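PDB 3LM7: putative 4-Hydroxy-2-oxoglutarate aldolase / 2-dehydro-3-deoxyphosphogluconate aldolase from Yersinia enterocolitica, which is a putative aldolase of the KDGP aldolase family, built on a TIM-barrel type of fold and containing a bound potassium ion in the crystal model. Local coordinates for residues D25-I30 / V38-L43; K55-Y60 / S84-Q89. All coordinates share one frame; numbering follows the deposited sequence.

Contact 1: residues D25-I30 / V38-L43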
# COMPACT_ATOMS: atom_id res chain seq x y z
N ASP A 25 -4.36 32.86 2.23
CA ASP A 25 -5.47 32.67 3.21
C ASP A 25 -6.31 31.47 2.70
O ASP A 25 -6.79 30.69 3.47
CB ASP A 25 -6.44 33.89 3.29
CG ASP A 25 -5.82 35.12 3.94
OD1 ASP A 25 -4.90 34.95 4.75
OD2 ASP A 25 -6.22 36.27 3.60
N ASN A 26 -6.48 31.36 1.40
CA ASN A 26 -7.30 30.23 0.87
C ASN A 26 -6.62 28.90 1.15
O ASN A 26 -7.27 27.92 1.55
CB ASN A 26 -7.60 30.43 -0.63
CG ASN A 26 -8.54 29.35 -1.22
OD1 ASN A 26 -8.38 28.93 -2.38
ND2 ASN A 26 -9.51 28.89 -0.41
N ALA A 27 -5.29 28.85 0.93
CA ALA A 27 -4.55 27.62 1.25
C ALA A 27 -4.78 27.22 2.73
O ALA A 27 -5.06 26.08 3.06
CB ALA A 27 -3.03 27.81 0.95
N ARG A 28 -4.65 28.19 3.65
CA ARG A 28 -4.87 27.87 5.09
C ARG A 28 -6.27 27.30 5.34
O ARG A 28 -6.43 26.30 6.09
CB ARG A 28 -4.61 29.15 5.93
CG ARG A 28 -4.45 28.97 7.45
CD ARG A 28 -4.30 30.40 8.07
NE ARG A 28 -4.04 31.35 6.97
CZ ARG A 28 -3.02 32.19 6.89
NH1 ARG A 28 -2.12 32.27 7.88
NH2 ARG A 28 -2.91 32.98 5.82
N ALA A 29 -7.29 27.92 4.74
CA ALA A 29 -8.69 27.52 4.95
C ALA A 29 -8.90 26.11 4.41
O ALA A 29 -9.65 25.30 4.99
CB ALA A 29 -9.58 28.51 4.20
N ILE A 30 -8.29 25.84 3.23
CA ILE A 30 -8.41 24.51 2.58
C ILE A 30 -7.80 23.45 3.47
O ILE A 30 -8.37 22.40 3.69
CB ILE A 30 -7.62 24.49 1.21
CG1 ILE A 30 -8.31 25.37 0.16
CG2 ILE A 30 -7.35 23.06 0.79
CD1 ILE A 30 -7.47 25.71 -1.07
N VAL A 38 -4.78 16.87 2.44
CA VAL A 38 -4.83 17.63 1.22
C VAL A 38 -3.43 18.08 0.84
O VAL A 38 -2.56 18.26 1.69
CB VAL A 38 -5.80 18.84 1.33
CG1 VAL A 38 -5.26 19.94 2.38
CG2 VAL A 38 -6.10 19.46 0.01
N LEU A 39 -3.25 18.18 -0.46
CA LEU A 39 -2.15 18.83 -1.08
C LEU A 39 -2.72 20.06 -1.81
O LEU A 39 -3.71 19.97 -2.58
CB LEU A 39 -1.48 17.88 -2.10
CG LEU A 39 -0.86 16.65 -1.44
CD1 LEU A 39 -0.68 15.53 -2.52
CD2 LEU A 39 0.49 17.09 -0.79
N VAL A 40 -2.14 21.21 -1.52
CA VAL A 40 -2.60 22.45 -2.05
C VAL A 40 -1.76 22.85 -3.22
O VAL A 40 -0.52 23.00 -3.06
CB VAL A 40 -2.46 23.52 -0.90
CG1 VAL A 40 -2.76 24.87 -1.42
CG2 VAL A 40 -3.38 23.12 0.24
N GLY A 41 -2.38 22.95 -4.41
CA GLY A 41 -1.64 23.25 -5.66
C GLY A 41 -1.31 24.71 -5.83
O GLY A 41 -2.18 25.57 -5.66
N VAL A 42 -0.05 25.01 -6.13
CA VAL A 42 0.37 26.36 -6.49
C VAL A 42 1.11 26.23 -7.82
O VAL A 42 1.92 25.33 -7.99
CB VAL A 42 1.31 26.95 -5.42
CG1 VAL A 42 1.76 28.44 -5.79
CG2 VAL A 42 0.55 26.91 -4.03
N LEU A 43 0.85 27.14 -8.77
CA LEU A 43 1.31 26.86 -10.16
C LEU A 43 2.53 27.60 -10.53
O LEU A 43 2.60 28.79 -10.27
CB LEU A 43 0.19 27.13 -11.16
CG LEU A 43 -1.22 26.63 -10.83
CD1 LEU A 43 -2.14 27.11 -11.99
CD2 LEU A 43 -1.23 25.12 -10.69
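With chi1 at -70°, Ile30 has its CG2 methyl anti to the backbone N, and this one branch serves two valines of strand 38-43. Val40, at chi1 173°, splits its own branches between two partners: CG1, anti to the backbone N, meets the methyl of Ala27, while CG2 turns to Ile30. The touching distances are even, with Ala27 CB 3.8 Å from Val40 CG1 and Ile30 CG2 3.9 Å from Val38 CG2 and 4.0 Å from Val40 CG2. The side chains of Ile30 and Val38 cross at about a right angle, and both valine methyls lie close to Ile30 CG2. Helix and strand run nearly antiparallel, at 164° with their axes 9.3 Å apart, and the small side chain of Ala27 lets its CA come within 6.4 Å of that of Val40. This is the helix-on-strand layer of a beta-alpha-beta crossover: strand 17-20 leads into helix 24-33, which returns along the outside of the parallel sheet to strand 38-43, next to the first strand. Val38 and Val40, two residues apart, direct their side chains to the helix, whereas Leu39 between them points away from it. Val19 of the first strand touches both Ile30 and Val38 and so extends the same apolar layer. On the side of the helix turned from the strand, Arg28 NH2 forms a salt bridge of 3.0 Å with Asp25 OD1, one turn earlier. In buried Asn26, OD1 accepts from Gly22 N and ND2 donates to Thr232 O.

Contact 2: residues K55-Y60 / S84-Q89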
# COMPACT_ATOMS: atom_id res chain seq x y z
N LYS A 55 10.46 31.35 -3.58
CA LYS A 55 10.17 32.23 -2.44
C LYS A 55 8.68 32.11 -2.07
O LYS A 55 8.33 31.84 -0.93
CB LYS A 55 10.51 33.67 -2.88
CG LYS A 55 11.05 34.55 -1.77
CD LYS A 55 11.45 35.94 -2.32
CE LYS A 55 11.84 36.87 -1.17
NZ LYS A 55 11.14 36.44 0.10
N ASP A 56 7.79 32.27 -3.06
CA ASP A 56 6.39 32.34 -2.74
C ASP A 56 5.87 31.01 -2.25
O ASP A 56 5.07 30.95 -1.31
CB ASP A 56 5.55 32.84 -3.92
CG ASP A 56 4.22 33.49 -3.45
OD1 ASP A 56 4.33 34.37 -2.59
OD2 ASP A 56 3.12 33.16 -3.96
N MSE A 57 6.29 29.93 -2.91
CA MSE A 57 5.85 28.59 -2.52
C MSE A 57 6.40 28.16 -1.14
O MSE A 57 5.73 27.46 -0.40
CB MSE A 57 6.24 27.55 -3.63
CG MSE A 57 5.48 27.88 -4.91
SE MSE A 57 5.66 26.34 -6.10
CE MSE A 57 4.94 27.12 -7.73
N ARG A 58 7.60 28.62 -0.77
CA ARG A 58 8.06 28.44 0.60
C ARG A 58 7.14 29.14 1.61
O ARG A 58 6.84 28.61 2.68
CB ARG A 58 9.50 28.95 0.74
CG ARG A 58 10.46 27.86 0.38
CD ARG A 58 11.86 28.45 0.28
NE ARG A 58 12.86 27.48 -0.13
CZ ARG A 58 14.08 27.85 -0.56
NH1 ARG A 58 14.42 29.16 -0.58
NH2 ARG A 58 14.99 26.94 -0.88
N GLU A 59 6.62 30.31 1.25
CA GLU A 59 5.66 30.95 2.15
C GLU A 59 4.36 30.11 2.30
O GLU A 59 3.85 29.95 3.41
CB GLU A 59 5.35 32.39 1.66
CG GLU A 59 6.54 33.31 1.62
CD GLU A 59 6.17 34.75 1.15
OE1 GLU A 59 5.05 35.21 1.42
OE2 GLU A 59 7.02 35.38 0.51
N TYR A 60 3.80 29.58 1.20
CA TYR A 60 2.65 28.69 1.29
C TYR A 60 2.97 27.47 2.13
O TYR A 60 2.15 27.04 2.95
CB TYR A 60 2.24 28.17 -0.13
CG TYR A 60 1.33 29.06 -0.91
CD1 TYR A 60 1.83 29.98 -1.83
CD2 TYR A 60 -0.04 28.99 -0.75
CE1 TYR A 60 1.00 30.81 -2.55
CE2 TYR A 60 -0.92 29.84 -1.54
CZ TYR A 60 -0.36 30.69 -2.43
OH TYR A 60 -1.13 31.50 -3.20
N SER A 84 10.66 21.29 -12.41
CA SER A 84 11.77 20.51 -11.88
C SER A 84 12.72 21.40 -11.07
O SER A 84 13.24 20.99 -10.03
CB SER A 84 12.59 19.83 -13.00
OG SER A 84 11.82 18.80 -13.57
N GLN A 85 13.00 22.60 -11.59
CA GLN A 85 13.88 23.49 -10.85
C GLN A 85 13.27 24.05 -9.59
O GLN A 85 13.96 24.14 -8.54
CB GLN A 85 14.39 24.60 -11.78
CG GLN A 85 15.17 24.01 -12.98
CD GLN A 85 15.41 25.07 -14.05
OE1 GLN A 85 14.87 26.14 -13.97
NE2 GLN A 85 16.20 24.76 -15.06
N ILE A 86 12.01 24.47 -9.65
CA ILE A 86 11.32 24.92 -8.45
C ILE A 86 11.32 23.81 -7.39
O ILE A 86 11.62 24.05 -6.19
CB ILE A 86 9.89 25.29 -8.76
CG1 ILE A 86 9.83 26.54 -9.61
CG2 ILE A 86 9.06 25.49 -7.46
CD1 ILE A 86 8.41 26.81 -10.21
N SER A 87 10.97 22.60 -7.80
CA SER A 87 10.78 21.47 -6.82
C SER A 87 12.09 21.10 -6.12
O SER A 87 12.08 20.76 -4.96
CB SER A 87 10.12 20.25 -7.50
OG SER A 87 8.83 20.62 -8.03
N GLN A 88 13.20 21.15 -6.84
CA GLN A 88 14.54 20.94 -6.26
C GLN A 88 14.74 21.78 -4.99
O GLN A 88 15.21 21.26 -3.96
CB GLN A 88 15.64 21.34 -7.27
CG GLN A 88 17.02 21.14 -6.71
CD GLN A 88 18.09 21.37 -7.69
OE1 GLN A 88 17.91 22.10 -8.65
NE2 GLN A 88 19.20 20.71 -7.51
N GLN A 89 14.40 23.05 -5.10
CA GLN A 89 14.62 24.03 -4.00
C GLN A 89 13.53 23.99 -2.94
O GLN A 89 13.81 23.96 -1.73
CB GLN A 89 14.75 25.45 -4.56
CG GLN A 89 15.88 25.56 -5.58
CD GLN A 89 16.22 27.01 -5.97
OE1 GLN A 89 16.21 27.93 -5.11
NE2 GLN A 89 16.47 27.22 -7.24
O HOH W 1 12.47 25.07 0.97
O HOH W 2 16.98 27.68 -2.14
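The guanidinium of Arg58 presents an edge to the end of segment 84-89, with Gln89 O lying near its plane. The direct bond there is weak: Arg58 NH2 stands 3.3 Å from Gln89 O, and the N-H...O angle is 151°. A water reinforces it, accepting from Arg58 NE at 2.7 Å and donating to Gln89 O at 3.2 Å, and the carbonyl thus receives a direct and a water-mediated hydrogen bond. A second water bridge, from Arg58 NH2 to Gln89 OE1, is doubtful, because that water sits only 2.5 Å from Arg58 NH2. Arg58, an exposed residue, reaches this point because its chain is extended from CG to NE, carrying the charged end across the gap although its CB is not aimed at the other helix. Gln89 CB is 4.0 Å from Arg58 NH2, displaced from the plane of the guanidinium. The two segments belong to helices 50-63 and 80-90, successive outer helices that flank strand 68-71 in the alternating beta-alpha order of a TIM-barrel type of fold. Deeper in the groove between them the contact becomes apolar. Met57, modelled as selenomethionine, extends beyond CG and sets its SE 3.8 Å from Ile86 CG2, the side chains crossing at about a right angle. The isoleucine offers this methyl from a position anti to its backbone N (chi1 -69°). Met57 also rests on Leu68 and Val70 of the strand beneath, while Ile86 reaches Ala53 one turn earlier on helix 50-63.

How the contacts relate
From the N terminus, contact 1 comes first: helix 24-33 meets strand 38-43 across a connection of four residues, closing the first beta-alpha-beta unit. After strand 38-43 and a short loop the chain enters helix 50-63, which opens contact 2; the loop closed there is longer and includes strand 68-71 before helix 80-90 is reached. The two loops lie in series, neither enclosing nor crossing the other, and their centres are about 14 Å apart. Helix 50-63 joins them physically: Tyr60 CD2 packs 3.6 Å from Ala27 CB, and Met57 CE lies 3.5 Å from Val42 O. Together they tie three consecutive outer helices to the parallel strands.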